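Local coordinates for protein Tau class glutathione S-transferase (Mangifera indica, PDB 5KEJ) that probably catalyses the conjugation of glutathione to electrophilic compounds and binds S-hexylglutathione, at residues Pro109-Ile114 and Asp128-Ser133; Tyr16-Arg21 and Lys204-Glu209; Asp5-Gly10 and Glu32-Thr37. All blocks are in the same frame, centred on the assembly; numbering follows the deposited sequence.

Interaction 1: residues Pro109-Ile114 and Asp128-Ser133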
loop_
_atom_site.group_PDB
_atom_site.type_symbol
_atom_site.label_atom_id
_atom_site.label_comp_id
_atom_site.label_asym_id
_atom_site.label_seq_id
_atom_site.Cartn_x
_atom_site.Cartn_y
_atom_site.Cartn_z
ATOM N N PRO A 109 2.776 -12.612 3.739
ATOM C CA PRO A 109 4.179 -13.049 3.772
ATOM C C PRO A 109 4.505 -14.052 4.889
ATOM O O PRO A 109 5.305 -14.957 4.679
ATOM C CB PRO A 109 4.939 -11.740 3.997
ATOM C CG PRO A 109 4.075 -10.710 3.335
ATOM C CD PRO A 109 2.680 -11.140 3.681
ATOM N N SER A 110 3.897 -13.908 6.057
ATOM C CA SER A 110 4.180 -14.857 7.132
ATOM C C SER A 110 3.460 -16.198 6.886
ATOM O O SER A 110 3.929 -17.246 7.320
ATOM C CB SER A 110 3.796 -14.269 8.493
ATOM O OG SER A 110 2.415 -14.443 8.726
ATOM N N LEU A 111 2.338 -16.172 6.171
ATOM C CA LEU A 111 1.683 -17.409 5.760
ATOM C C LEU A 111 2.598 -18.213 4.835
ATOM O O LEU A 111 2.761 -19.417 5.010
ATOM C CB LEU A 111 0.351 -17.119 5.060
ATOM C CG LEU A 111 -0.588 -18.308 4.841
ATOM C CD1 LEU A 111 -1.146 -18.780 6.187
ATOM C CD2 LEU A 111 -1.706 -17.956 3.889
ATOM N N LYS A 112 3.201 -17.540 3.854
ATOM C CA LYS A 112 4.090 -18.197 2.898
ATOM C C LYS A 112 5.368 -18.679 3.575
ATOM O O LYS A 112 5.955 -19.681 3.175
ATOM C CB LYS A 112 4.430 -17.255 1.736
ATOM C CG LYS A 112 3.209 -16.773 0.971
ATOM C CD LYS A 112 3.557 -16.292 -0.441
ATOM C CE LYS A 112 4.365 -15.009 -0.422
ATOM N NZ LYS A 112 4.212 -14.246 -1.687
ATOM N N GLY A 113 5.786 -17.973 4.617
ATOM C CA GLY A 113 6.988 -18.335 5.351
ATOM C C GLY A 113 6.881 -19.657 6.094
ATOM O O GLY A 113 7.851 -20.126 6.694
ATOM N N ILE A 114 5.685 -20.240 6.072
ATOM C CA ILE A 114 5.460 -21.581 6.588
ATOM C C ILE A 114 6.013 -22.604 5.603
ATOM O O ILE A 114 6.788 -23.482 5.984
ATOM C CB ILE A 114 3.963 -21.839 6.851
ATOM C CG1 ILE A 114 3.585 -21.303 8.233
ATOM C CG2 ILE A 114 3.639 -23.326 6.748
ATOM C CD1 ILE A 114 2.099 -21.253 8.484
ATOM N N ASP A 128 3.594 -19.990 14.828
ATOM C CA ASP A 128 3.179 -19.169 15.961
ATOM C C ASP A 128 2.869 -17.733 15.513
ATOM O O ASP A 128 2.016 -17.061 16.094
ATOM C CB ASP A 128 4.261 -19.173 17.060
ATOM C CG ASP A 128 4.460 -20.552 17.693
ATOM O OD1 ASP A 128 3.450 -21.227 17.985
ATOM O OD2 ASP A 128 5.622 -20.967 17.904
ATOM N N GLN A 129 3.552 -17.272 14.470
ATOM C CA GLN A 129 3.378 -15.905 13.993
ATOM C C GLN A 129 2.031 -15.746 13.270
ATOM O O GLN A 129 1.339 -14.737 13.431
ATOM C CB GLN A 129 4.548 -15.517 13.077
ATOM C CG GLN A 129 4.546 -14.055 12.639
ATOM C CD GLN A 129 5.707 -13.710 11.706
ATOM O OE1 GLN A 129 6.406 -14.594 11.193
ATOM N NE2 GLN A 129 5.901 -12.412 11.464
ATOM N N VAL A 130 1.666 -16.752 12.479
ATOM C CA VAL A 130 0.392 -16.765 11.765
ATOM C C VAL A 130 -0.787 -16.843 12.731
ATOM O O VAL A 130 -1.760 -16.093 12.604
ATOM C CB VAL A 130 0.316 -17.947 10.787
ATOM C CG1 VAL A 130 -1.100 -18.100 10.251
ATOM C CG2 VAL A 130 1.292 -17.752 9.654
ATOM N N GLY A 131 -0.685 -17.748 13.703
ATOM C CA GLY A 131 -1.725 -17.921 14.700
ATOM C C GLY A 131 -1.967 -16.615 15.425
ATOM O O GLY A 131 -3.106 -16.173 15.565
ATOM N N GLU A 132 -0.873 -15.988 15.846
ATOM C CA GLU A 132 -0.911 -14.710 16.548
ATOM C C GLU A 132 -1.552 -13.596 15.720
ATOM O O GLU A 132 -2.444 -12.900 16.205
ATOM C CB GLU A 132 0.502 -14.291 16.957
ATOM C CG GLU A 132 0.558 -12.902 17.565
ATOM C CD GLU A 132 1.907 -12.229 17.380
ATOM O OE1 GLU A 132 2.245 -11.865 16.225
ATOM O OE2 GLU A 132 2.628 -12.067 18.389
ATOM N N SER A 133 -1.102 -13.420 14.479
ATOM C CA SER A 133 -1.705 -12.411 13.605
ATOM C C SER A 133 -3.169 -12.744 13.323
ATOM O O SER A 133 -3.998 -11.845 13.207
ATOM C CB SER A 133 -0.933 -12.280 12.292
ATOM O OG SER A 133 -0.852 -13.525 11.630
#
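The backbones of L111 and V130 come within 6.2 Å of each other at CA, where the C-terminal part of helix 90-112 passes a turn of helix 120-145 that runs roughly the opposite way. V130 carries most of the contact, and its two methyls divide the work. CG2 lies against S110, 3.6 Å from OG, and meets the carbonyl oxygen of the same residue about as closely. It also receives the tip of I114, whose CD1 arrives 3.8 Å from CG2 with the two side chains at about a right angle. CG1 stands anti to the backbone N (chi1 169°) and is thereby turned to the CD1 methyl of L111, 4.1 Å away.

Q129, its chain extended beyond CG, brings its amide end to S110, with OE1 3.8 Å from S110 CB. S110 OG has its polar partner within its own helix, the carbonyl oxygen of W107, a bond made possible by a chi1 of 83° that places OG between the backbone N and the carbonyl carbon. The apolar patch continues beyond the two segments: L111 and I114 rest on helix 167-177 through T173, and F181 touches both I114 and V130. Two successive long helices of the all-helical C-terminal domain are thus joined near the C-terminal end of the first.

What passes between the helices is shape rather than charge. The serine hydroxyl is satisfied locally, so it can serve as a small surface for a methyl group, and the cohesion of the contact rests largely on van der Waals packing, with V130 at the centre of it.

Interaction 2: residues Tyr16-Arg21 and Lys204-Glu209. With GTX (S-hexylglutathione), chain C.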
loop_
_atom_site.group_PDB
_atom_site.type_symbol
_atom_site.label_atom_id
_atom_site.label_comp_id
_atom_site.label_asym_id
_atom_site.label_seq_id
_atom_site.Cartn_x
_atom_site.Cartn_y
_atom_site.Cartn_z
ATOM N N TYR A 16 -4.753 -12.286 -5.356
ATOM C CA TYR A 16 -4.766 -10.884 -5.785
ATOM C C TYR A 16 -5.734 -10.636 -6.919
ATOM O O TYR A 16 -6.451 -9.633 -6.925
ATOM C CB TYR A 16 -3.355 -10.449 -6.181
ATOM C CG TYR A 16 -2.462 -10.464 -4.976
ATOM C CD1 TYR A 16 -2.627 -9.519 -3.979
ATOM C CD2 TYR A 16 -1.491 -11.445 -4.803
ATOM C CE1 TYR A 16 -1.845 -9.534 -2.843
ATOM C CE2 TYR A 16 -0.689 -11.466 -3.664
ATOM C CZ TYR A 16 -0.878 -10.502 -2.690
ATOM O OH TYR A 16 -0.114 -10.479 -1.551
ATOM N N VAL A 17 -5.766 -11.553 -7.879
ATOM C CA VAL A 17 -6.715 -11.452 -8.970
ATOM C C VAL A 17 -8.141 -11.666 -8.444
ATOM O O VAL A 17 -9.097 -11.022 -8.912
ATOM C CB VAL A 17 -6.398 -12.466 -10.092
ATOM C CG1 VAL A 17 -7.492 -12.445 -11.142
ATOM C CG2 VAL A 17 -5.049 -12.158 -10.727
ATOM N N MET A 18 -8.284 -12.548 -7.456
ATOM C CA MET A 18 -9.609 -12.834 -6.906
ATOM C C MET A 18 -10.234 -11.583 -6.288
ATOM O O MET A 18 -11.450 -11.409 -6.331
ATOM C CB MET A 18 -9.563 -13.956 -5.873
ATOM C CG MET A 18 -10.968 -14.430 -5.550
ATOM S SD MET A 18 -11.101 -15.308 -3.994
ATOM C CE MET A 18 -9.777 -16.490 -4.196
ATOM N N ARG A 19 -9.397 -10.694 -5.756
ATOM C CA ARG A 19 -9.878 -9.400 -5.259
ATOM C C ARG A 19 -10.607 -8.602 -6.311
ATOM O O ARG A 19 -11.626 -7.975 -6.017
ATOM C CB ARG A 19 -8.716 -8.550 -4.739
ATOM C CG ARG A 19 -8.137 -8.997 -3.427
ATOM C CD ARG A 19 -6.898 -8.193 -3.071
ATOM N NE ARG A 19 -6.475 -8.493 -1.701
ATOM C CZ ARG A 19 -5.340 -8.078 -1.149
ATOM N NH1 ARG A 19 -5.061 -8.396 0.118
ATOM N NH2 ARG A 19 -4.486 -7.342 -1.860
ATOM N N ALA A 20 -10.065 -8.577 -7.530
ATOM C CA ALA A 20 -10.672 -7.794 -8.610
ATOM C C ALA A 20 -11.997 -8.397 -9.100
ATOM O O ALA A 20 -12.982 -7.683 -9.261
ATOM C CB ALA A 20 -9.693 -7.647 -9.783
ATOM N N ARG A 21 -12.014 -9.705 -9.341
ATOM C CA ARG A 21 -13.224 -10.397 -9.790
ATOM C C ARG A 21 -14.373 -10.262 -8.800
ATOM O O ARG A 21 -15.506 -10.035 -9.201
ATOM C CB ARG A 21 -12.954 -11.885 -10.010
ATOM C CG ARG A 21 -11.742 -12.191 -10.845
ATOM C CD ARG A 21 -11.618 -13.690 -11.051
ATOM N NE ARG A 21 -12.679 -14.227 -11.900
ATOM C CZ ARG A 21 -12.832 -15.519 -12.160
ATOM N NH1 ARG A 21 -11.997 -16.397 -11.627
ATOM N NH2 ARG A 21 -13.817 -15.935 -12.945
ATOM N N LYS A 204 -18.786 -16.860 -4.532
ATOM C CA LYS A 204 -19.019 -18.295 -4.629
ATOM C C LYS A 204 -18.400 -18.924 -5.874
ATOM O O LYS A 204 -17.841 -20.028 -5.814
ATOM C CB LYS A 204 -20.528 -18.554 -4.605
ATOM C CG LYS A 204 -20.948 -20.007 -4.713
ATOM C CD LYS A 204 -22.426 -20.078 -5.084
ATOM C CE LYS A 204 -22.958 -21.502 -5.012
ATOM N NZ LYS A 204 -24.207 -21.643 -5.815
ATOM N N ASP A 205 -18.479 -18.213 -6.993
ATOM C CA ASP A 205 -18.033 -18.782 -8.255
ATOM C C ASP A 205 -16.619 -18.380 -8.666
ATOM O O ASP A 205 -16.165 -18.771 -9.734
ATOM C CB ASP A 205 -19.027 -18.413 -9.359
ATOM C CG ASP A 205 -20.411 -18.991 -9.104
ATOM O OD1 ASP A 205 -20.487 -20.156 -8.647
ATOM O OD2 ASP A 205 -21.417 -18.281 -9.343
ATOM N N VAL A 206 -15.911 -17.615 -7.842
ATOM C CA VAL A 206 -14.531 -17.270 -8.197
ATOM C C VAL A 206 -13.561 -17.722 -7.120
ATOM O O VAL A 206 -12.353 -17.584 -7.261
ATOM C CB VAL A 206 -14.344 -15.748 -8.452
ATOM C CG1 VAL A 206 -15.330 -15.235 -9.516
ATOM C CG2 VAL A 206 -14.468 -14.969 -7.172
ATOM N N MET A 207 -14.101 -18.269 -6.038
ATOM C CA MET A 207 -13.280 -18.858 -4.988
ATOM C C MET A 207 -13.055 -20.327 -5.325
ATOM O O MET A 207 -14.005 -21.105 -5.334
ATOM C CB MET A 207 -13.959 -18.701 -3.629
ATOM C CG MET A 207 -13.406 -19.604 -2.550
ATOM S SD MET A 207 -11.856 -18.974 -1.905
ATOM C CE MET A 207 -12.374 -17.348 -1.334
ATOM N N PRO A 208 -11.806 -20.706 -5.638
ATOM C CA PRO A 208 -11.502 -22.077 -6.069
ATOM C C PRO A 208 -11.629 -23.118 -4.963
ATOM O O PRO A 208 -11.320 -22.818 -3.810
ATOM C CB PRO A 208 -10.038 -21.982 -6.543
ATOM C CG PRO A 208 -9.487 -20.804 -5.817
ATOM C CD PRO A 208 -10.627 -19.827 -5.738
ATOM N N GLU A 209 -12.069 -24.325 -5.318
ATOM C CA GLU A 209 -12.065 -25.454 -4.389
ATOM C C GLU A 209 -10.660 -25.647 -3.859
ATOM O O GLU A 209 -9.695 -25.545 -4.607
ATOM C CB GLU A 209 -12.538 -26.745 -5.062
ATOM C CG GLU A 209 -13.568 -26.551 -6.154
ATOM C CD GLU A 209 -14.990 -26.534 -5.624
ATOM O OE1 GLU A 209 -15.187 -26.845 -4.429
ATOM O OE2 GLU A 209 -15.911 -26.212 -6.411
HETATM N N1 GTX C . 1.183 -6.284 -5.520
HETATM C CA1 GTX C . 0.336 -6.998 -6.472
HETATM C C1 GTX C . -1.083 -6.674 -6.171
HETATM O O11 GTX C . -1.810 -6.439 -7.089
HETATM O O12 GTX C . -1.483 -6.629 -5.029
HETATM C CB1 GTX C . 0.594 -8.498 -6.401
HETATM C CG1 GTX C . 0.794 -9.098 -7.772
HETATM C CD1 GTX C . 1.183 -10.544 -7.705
HETATM O OE1 GTX C . 2.102 -10.875 -7.043
HETATM N N2 GTX C . 0.469 -11.430 -8.359
HETATM C CA2 GTX C . 0.896 -12.799 -8.512
HETATM C C2 GTX C . 1.666 -12.972 -9.763
HETATM O O2 GTX C . 1.846 -14.071 -10.224
HETATM C CB2 GTX C . -0.265 -13.780 -8.564
HETATM S SG2 GTX C . -0.903 -14.334 -7.014
HETATM C C1S GTX C . 0.503 -14.590 -6.008
HETATM C C2S GTX C . 0.312 -15.807 -5.101
HETATM C C3S GTX C . 0.797 -17.094 -5.768
HETATM C C4S GTX C . -0.325 -17.862 -6.440
HETATM C C5S GTX C . -0.417 -17.664 -7.947
HETATM C C6S GTX C . 0.930 -17.504 -8.607
HETATM N N3 GTX C . 2.097 -11.879 -10.333
HETATM C CA3 GTX C . 2.928 -11.903 -11.477
HETATM C C3 GTX C . 4.344 -11.963 -10.999
HETATM O O31 GTX C . 5.273 -11.648 -11.768
HETATM O O32 GTX C . 4.507 -12.341 -9.828
HETATM O O HOH W 1 -14.616 -18.726 -12.785
#
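M18 meets V206, M207 and P208 in turn along its length. Its CB points from helix 15-26 to the 204-209 loop, and a CG anti to the backbone N (chi1 -168°) carries the chain across. CG settles 3.9 Å from V206 CG2 and lies as near to the V206 carbonyl oxygen. SD comes next, 3.6 Å from M207 CE, the two thioether chains crossing at a slant. After a bend at chi3, the terminal CE ends against P208 CD of the proline ring, at 3.8 Å. One side of the first helix of the thioredoxin-like N-terminal domain, at M18 and R21, in this way meets the loop leading into the last helix, 210-219, an interdomain seam of the GST fold. One turn on, R21 spreads its guanidinium over the same valine, with V206 CG1 3.6 Å above the group's centre. R21 NE is bound to Y31 OH, and NH2 gives a hydrogen bond to a water 2.9 Å away, which donates weakly to D205 O. Y16 faces S-hexylglutathione instead: ligand CB1 lies 3.9 Å above one ring face, near the rim, and the thioether SG2 sits at the ring edge. With an alanine in place of Y16, CB1 would probably lose the ring face it lies over and SG2 the ring edge beside it, opening a gap at the ligand.

Interaction 3: residues Asp5-Gly10 and Glu32-Thr37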
loop_
_atom_site.group_PDB
_atom_site.type_symbol
_atom_site.label_atom_id
_atom_site.label_comp_id
_atom_site.label_asym_id
_atom_site.label_seq_id
_atom_site.Cartn_x
_atom_site.Cartn_y
_atom_site.Cartn_z
ATOM N N ASP A 5 -15.940 -3.260 -22.807
ATOM C CA ASP A 5 -15.083 -2.239 -22.227
ATOM C C ASP A 5 -14.170 -2.702 -21.090
ATOM O O ASP A 5 -13.276 -1.953 -20.690
ATOM C CB ASP A 5 -15.955 -1.083 -21.726
ATOM C CG ASP A 5 -17.107 -1.562 -20.861
ATOM O OD1 ASP A 5 -17.557 -2.706 -21.097
ATOM O OD2 ASP A 5 -17.561 -0.814 -19.951
ATOM N N VAL A 6 -14.379 -3.901 -20.554
ATOM C CA VAL A 6 -13.629 -4.283 -19.362
ATOM C C VAL A 6 -12.986 -5.646 -19.491
ATOM O O VAL A 6 -13.665 -6.656 -19.663
ATOM C CB VAL A 6 -14.504 -4.298 -18.089
ATOM C CG1 VAL A 6 -13.642 -4.651 -16.870
ATOM C CG2 VAL A 6 -15.203 -2.957 -17.883
ATOM N N LYS A 7 -11.659 -5.658 -19.396
ATOM C CA LYS A 7 -10.894 -6.891 -19.408
ATOM C C LYS A 7 -10.117 -7.041 -18.102
ATOM O O LYS A 7 -9.573 -6.070 -17.572
ATOM C CB LYS A 7 -9.937 -6.912 -20.601
ATOM C CG LYS A 7 -10.666 -7.012 -21.925
ATOM C CD LYS A 7 -10.006 -6.180 -23.019
ATOM C CE LYS A 7 -10.902 -6.134 -24.265
ATOM N NZ LYS A 7 -10.295 -5.363 -25.387
ATOM N N LEU A 8 -10.068 -8.258 -17.585
ATOM C CA LEU A 8 -9.242 -8.521 -16.430
ATOM C C LEU A 8 -8.127 -9.478 -16.827
ATOM O O LEU A 8 -8.389 -10.554 -17.356
ATOM C CB LEU A 8 -10.078 -9.097 -15.277
ATOM C CG LEU A 8 -9.328 -9.330 -13.962
ATOM C CD1 LEU A 8 -8.797 -8.033 -13.405
ATOM C CD2 LEU A 8 -10.263 -9.997 -12.964
ATOM N N LEU A 9 -6.883 -9.081 -16.591
ATOM C CA LEU A 9 -5.769 -9.990 -16.821
ATOM C C LEU A 9 -5.550 -10.768 -15.529
ATOM O O LEU A 9 -5.262 -10.178 -14.484
ATOM C CB LEU A 9 -4.500 -9.238 -17.245
ATOM C CG LEU A 9 -4.634 -8.283 -18.427
ATOM C CD1 LEU A 9 -3.252 -7.828 -18.953
ATOM C CD2 LEU A 9 -5.475 -8.907 -19.538
ATOM N N GLY A 10 -5.706 -12.086 -15.590
ATOM C CA GLY A 10 -5.768 -12.852 -14.368
ATOM C C GLY A 10 -5.172 -14.231 -14.444
ATOM O O GLY A 10 -4.504 -14.584 -15.405
ATOM N N GLU A 32 -14.317 -9.386 -19.446
ATOM C CA GLU A 32 -13.599 -10.450 -20.098
ATOM C C GLU A 32 -12.370 -10.848 -19.255
ATOM O O GLU A 32 -11.594 -9.993 -18.810
ATOM C CB GLU A 32 -13.212 -10.005 -21.507
ATOM C CG GLU A 32 -12.546 -11.064 -22.351
ATOM C CD GLU A 32 -12.095 -10.533 -23.713
ATOM O OE1 GLU A 32 -12.208 -9.306 -23.963
ATOM O OE2 GLU A 32 -11.634 -11.352 -24.537
ATOM N N LEU A 33 -12.224 -12.148 -19.011
ATOM C CA LEU A 33 -11.128 -12.678 -18.202
ATOM C C LEU A 33 -10.026 -13.346 -19.037
ATOM O O LEU A 33 -10.215 -14.441 -19.574
ATOM C CB LEU A 33 -11.672 -13.683 -17.190
ATOM C CG LEU A 33 -10.607 -14.416 -16.370
ATOM C CD1 LEU A 33 -9.827 -13.458 -15.448
ATOM C CD2 LEU A 33 -11.263 -15.531 -15.576
ATOM N N LEU A 34 -8.874 -12.692 -19.133
ATOM C CA LEU A 34 -7.750 -13.215 -19.909
ATOM C C LEU A 34 -6.719 -13.853 -18.993
ATOM O O LEU A 34 -6.043 -13.155 -18.229
ATOM C CB LEU A 34 -7.116 -12.096 -20.730
ATOM C CG LEU A 34 -8.085 -11.426 -21.706
ATOM C CD1 LEU A 34 -7.588 -10.062 -22.118
ATOM C CD2 LEU A 34 -8.274 -12.299 -22.939
ATOM N N GLU A 35 -6.582 -15.174 -19.071
ATOM C CA GLU A 35 -5.775 -15.906 -18.098
ATOM C C GLU A 35 -4.313 -16.097 -18.506
ATOM O O GLU A 35 -4.023 -16.556 -19.612
ATOM C CB GLU A 35 -6.399 -17.278 -17.830
ATOM C CG GLU A 35 -7.772 -17.219 -17.183
ATOM C CD GLU A 35 -7.752 -17.633 -15.717
ATOM O OE1 GLU A 35 -6.768 -18.269 -15.273
ATOM O OE2 GLU A 35 -8.724 -17.320 -15.003
ATOM N N GLU A 36 -3.403 -15.770 -17.587
ATOM C CA GLU A 36 -1.978 -15.989 -17.790
ATOM C C GLU A 36 -1.603 -17.443 -17.485
ATOM O O GLU A 36 -2.333 -18.157 -16.800
ATOM C CB GLU A 36 -1.146 -15.046 -16.906
ATOM C CG GLU A 36 -1.346 -13.569 -17.169
ATOM C CD GLU A 36 -0.748 -13.126 -18.496
ATOM O OE1 GLU A 36 -1.422 -12.344 -19.200
ATOM O OE2 GLU A 36 0.386 -13.558 -18.829
ATOM N N THR A 37 -0.438 -17.851 -17.975
ATOM C CA THR A 37 0.064 -19.213 -17.836
ATOM C C THR A 37 1.377 -19.161 -17.076
ATOM O O THR A 37 2.117 -18.190 -17.205
ATOM C CB THR A 37 0.287 -19.864 -19.228
ATOM O OG1 THR A 37 -0.899 -19.709 -20.015
ATOM C CG2 THR A 37 0.629 -21.342 -19.120
#
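V6 and E32 begin a ladder of five backbone hydrogen bonds between two parallel strands. E32 N donates to V6 O at 2.8 Å; E32 O in turn accepts from L8 N, and L8 O from L34 N. L34 O then takes G10 N at 2.9 Å. G10 O closes the series by accepting E36 N at 2.7 Å. V6 O and the N and O of L8 and G10 thus pair with E32, L34 and E36, while K7 and L9 turn their backbone groups the other way, to I59 and V57 of strand 57-60. The pair forms the two strands of a beta-alpha-beta crossover in the thioredoxin fold, with helix 15-26 packed on the face of L8 and L33. On the other face L9 CD2 touches L34 CD1 at 3.5 Å, and both leucines pack on L44 of helix 43-48. K7 and E32, on that same face, lie side by side, E32 OE1 meeting the lysine's aliphatic CG at 3.4 Å; K7 NZ stays 4.6 Å from E32 OE1, so attraction between the charges is probably only long-range. Other carboxylates find partners nearby: E35 OE1 accepts from W12 N, and E36 OE1 is hydrogen-bonded to S42 OG.

Along the chain, interaction 3 closes before interaction 1 opens, while interaction 2 ties helix 15-26, which lies between the two strands of interaction 3, to a loop near the C-terminus, so that interaction 1 falls wholly between its two segments. Interactions 2 and 3 are neighbours, with centres 13 Å apart: R21 and A20 pack on L8, V17 lies against G10, and R21 also reaches L33. Interaction 1 has its centre 22 Å from that of interaction 2 and 31 Å from that of interaction 3, across the middle of the chain. Interaction 3 lies in the thioredoxin-like domain, interaction 1 in the helical domain, and interaction 2 joins the glutathione-binding part of the fold to the C-terminal part of the chain.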